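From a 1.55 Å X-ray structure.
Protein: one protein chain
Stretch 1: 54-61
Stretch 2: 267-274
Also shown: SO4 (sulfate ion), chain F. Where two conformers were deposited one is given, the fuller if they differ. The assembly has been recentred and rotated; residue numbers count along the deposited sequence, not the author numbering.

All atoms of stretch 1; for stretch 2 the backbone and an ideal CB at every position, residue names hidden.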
# COMPACT_ATOMS: atom_id res chain seq x y z
N GLU A 54 23.54 -10.73 -6.04
CA GLU A 54 24.70 -11.48 -6.56
C GLU A 54 25.21 -12.54 -5.56
O GLU A 54 25.51 -13.71 -5.93
CB GLU A 54 25.82 -10.50 -6.92
CG GLU A 54 25.46 -9.55 -8.03
CD GLU A 54 26.32 -8.27 -8.10
OE1 GLU A 54 27.38 -8.19 -7.42
OE2 GLU A 54 25.90 -7.34 -8.85
N ASN A 55 25.33 -12.12 -4.31
CA ASN A 55 25.71 -13.03 -3.22
C ASN A 55 24.75 -14.20 -3.11
O ASN A 55 25.18 -15.36 -3.07
CB ASN A 55 25.76 -12.28 -1.88
CG ASN A 55 26.30 -13.15 -0.74
OD1 ASN A 55 27.42 -13.64 -0.83
ND2 ASN A 55 25.52 -13.30 0.33
N THR A 56 23.46 -13.94 -3.11
CA THR A 56 22.51 -15.04 -3.03
C THR A 56 22.69 -16.03 -4.18
O THR A 56 22.71 -17.22 -3.94
CB THR A 56 21.05 -14.54 -3.00
OG1 THR A 56 20.85 -13.72 -1.84
CG2 THR A 56 20.02 -15.68 -2.95
N LEU A 57 22.80 -15.57 -5.42
CA LEU A 57 23.02 -16.48 -6.54
C LEU A 57 24.30 -17.33 -6.47
O LEU A 57 24.36 -18.41 -7.07
CB LEU A 57 22.99 -15.74 -7.86
CG LEU A 57 21.65 -15.11 -8.22
CD1 LEU A 57 21.75 -14.59 -9.64
CD2 LEU A 57 20.46 -16.03 -8.05
N SER A 58 25.33 -16.88 -5.75
CA SER A 58 26.54 -17.68 -5.57
C SER A 58 26.28 -18.98 -4.79
O SER A 58 27.00 -19.96 -4.95
CB SER A 58 27.62 -16.86 -4.84
OG SER A 58 27.89 -15.64 -5.51
N TYR A 59 25.24 -18.98 -3.95
CA TYR A 59 24.84 -20.14 -3.14
C TYR A 59 23.62 -20.91 -3.66
O TYR A 59 23.51 -22.12 -3.46
CB TYR A 59 24.52 -19.70 -1.72
CG TYR A 59 25.68 -19.14 -0.96
CD1 TYR A 59 25.97 -17.80 -1.01
CD2 TYR A 59 26.46 -19.95 -0.13
CE1 TYR A 59 27.04 -17.25 -0.29
CE2 TYR A 59 27.53 -19.42 0.61
CZ TYR A 59 27.81 -18.06 0.51
OH TYR A 59 28.86 -17.49 1.22
N THR A 60 22.68 -20.22 -4.31
CA THR A 60 21.48 -20.84 -4.77
C THR A 60 20.85 -20.16 -5.96
O THR A 60 20.89 -18.94 -6.03
CB THR A 60 20.44 -20.88 -3.59
OG1 THR A 60 19.24 -21.57 -4.00
CG2 THR A 60 20.09 -19.46 -3.06
N PRO A 61 20.19 -20.91 -6.86
CA PRO A 61 19.28 -20.21 -7.78
C PRO A 61 18.15 -19.58 -6.99
O PRO A 61 17.71 -20.14 -5.99
CB PRO A 61 18.75 -21.32 -8.69
CG PRO A 61 18.99 -22.54 -7.98
CD PRO A 61 20.13 -22.37 -7.05
N UNK A 267 16.16 -14.94 4.28
CA UNK A 267 17.32 -15.77 4.47
C UNK A 267 17.45 -16.85 3.41
O UNK A 267 17.55 -18.02 3.73
CB UNK A 267 17.28 -16.41 5.86
N UNK A 268 17.44 -16.46 2.12
CA UNK A 268 17.41 -17.47 1.04
C UNK A 268 18.56 -18.49 1.04
O UNK A 268 18.40 -19.62 0.56
CB UNK A 268 17.41 -16.75 -0.31
N UNK A 269 19.74 -18.07 1.50
CA UNK A 269 20.91 -18.95 1.57
C UNK A 269 20.67 -19.99 2.64
O UNK A 269 20.95 -21.18 2.46
CB UNK A 269 22.19 -18.16 1.86
N UNK A 270 20.08 -19.58 3.77
CA UNK A 270 19.77 -20.57 4.80
C UNK A 270 18.71 -21.54 4.29
O UNK A 270 18.76 -22.76 4.59
CB UNK A 270 19.30 -19.89 6.08
N UNK A 271 17.72 -21.02 3.54
CA UNK A 271 16.69 -21.86 2.97
C UNK A 271 17.35 -22.90 2.05
O UNK A 271 17.06 -24.10 2.16
CB UNK A 271 15.66 -21.02 2.21
N UNK A 272 18.25 -22.43 1.20
CA UNK A 272 18.96 -23.33 0.28
C UNK A 272 19.71 -24.41 1.00
O UNK A 272 19.62 -25.58 0.65
CB UNK A 272 19.93 -22.54 -0.60
N UNK A 273 20.50 -24.04 2.01
CA UNK A 273 21.22 -25.05 2.80
C UNK A 273 20.29 -26.04 3.49
O UNK A 273 20.58 -27.25 3.51
CB UNK A 273 22.09 -24.36 3.85
N UNK A 274 19.16 -25.54 4.02
CA UNK A 274 18.23 -26.41 4.76
C UNK A 274 17.54 -27.44 3.86
O UNK A 274 17.34 -28.59 4.28
CB UNK A 274 17.17 -25.56 5.46
S SO4 F . 15.16 -11.48 12.76
O1 SO4 F . 16.56 -11.22 13.09
O2 SO4 F . 15.03 -12.84 12.24
O3 SO4 F . 14.33 -11.32 13.95
O4 SO4 F . 14.72 -10.51 11.76

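Two helices run nearly parallel here, their N-to-C directions 5° apart and their axes 9.5 Å apart at closest approach; the CA atoms of Thr56 and position 269 are 6.2 Å apart, as are those of Thr60 and position 272.

Position 267 has phi/psi of -123/55, outside the helical basin, and sits just before the helix. No stretch 1 atom lies within 5.5 Å of its ideal CB, so the fold leaves the choice wide, although the nearby sulfate favours a long basic chain. It is Arg267, whose NH2 donates to SO4 O2 at 2.9 Å.

At position 268 CA-to-CB points toward stretch 1, and the ideal CB lies 3.9 Å from Thr56 CG2 and 4.7 Å from Thr60 CG2. Two methyls offer an apolar surface with little depth, suited to alanine, valine or proline; phi of -58° in the first helical turn makes proline feasible. Pro268 is the residue, its CG 3.7 Å from Thr56 CG2.

Position 269 points sideways, its ideal CB 4.5 Å from Tyr59 CB. Beyond lie the tyrosine ring and the amide of Asn55, so a branched or extended aliphatic chain such as isoleucine, leucine or methionine could reach both. Ile269 does so, with 88 Å² covered, the largest area at any position. With chi1 m and chi2 t, it brings CD1 to 3.5 Å from Tyr59 CD1 and 3.6 Å from Asn55 ND2. Its CG2 lies over the Tyr59 ring face, 4.0 Å from the centroid and 27° off the normal, a CH-pi contact.

Position 270 is out of reach, and many residues would serve. Glu270 turns back along its own helix: Arg267 NH1 to Glu270 OE2, at 3.1 Å, is a salt bridge. Position 271 points sideways, with no stretch 1 atom within 5.5 Å of its ideal CB; helix-compatible residues are acceptable, and Val271 occupies it.

Position 272 is the most constrained. CA-to-CB points toward stretch 1, and the ideal CB is already 3.5 Å from Thr60 CB and 4.6 Å from Tyr59 O. Such tight spacing favours a small residue, alanine, glycine or perhaps serine. Ala272 fits, its CB 3.5 Å from Thr60 CB.

Position 273 points sideways with open space at CB, so a polar, flexible chain would suit it. Glu273 extends to place OE2 4.1 Å from Tyr59 CD2, oblique to the ring, a contact without a hydrogen bond.

Position 274 is out of reach, so stretch 1 sets no preference; Ala274 continues the helix through its N, which donates to Glu270 O at 2.9 Å.

Stretch 2, residues 267-274: RPIEVAEA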
# COMPACT_ATOMS: atom_id res chain seq x y z
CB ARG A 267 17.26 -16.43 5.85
CG ARG A 267 17.10 -15.48 7.04
CD ARG A 267 16.96 -16.30 8.32
NE ARG A 267 16.74 -15.46 9.50
CZ ARG A 267 17.70 -14.88 10.22
NH1 ARG A 267 18.98 -15.04 9.89
NH2 ARG A 267 17.39 -14.15 11.29
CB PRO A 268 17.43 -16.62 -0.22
CG PRO A 268 18.07 -15.31 0.22
CD PRO A 268 17.55 -15.09 1.59
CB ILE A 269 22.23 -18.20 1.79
CG1 ILE A 269 22.46 -17.19 0.64
CG2 ILE A 269 23.44 -19.24 1.86
CD1 ILE A 269 23.53 -16.18 0.96
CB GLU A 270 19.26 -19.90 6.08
CG GLU A 270 20.29 -19.21 6.87
CD GLU A 270 19.77 -18.78 8.25
OE1 GLU A 270 18.97 -19.50 8.87
OE2 GLU A 270 20.16 -17.70 8.70
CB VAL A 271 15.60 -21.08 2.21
CG1 VAL A 271 14.58 -22.05 1.61
CG2 VAL A 271 14.88 -20.16 3.16
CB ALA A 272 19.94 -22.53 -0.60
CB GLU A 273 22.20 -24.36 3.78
CG GLU A 273 23.25 -23.60 2.97
CD GLU A 273 24.37 -22.95 3.75
OE1 GLU A 273 24.43 -23.13 4.99
OE2 GLU A 273 25.21 -22.26 3.07
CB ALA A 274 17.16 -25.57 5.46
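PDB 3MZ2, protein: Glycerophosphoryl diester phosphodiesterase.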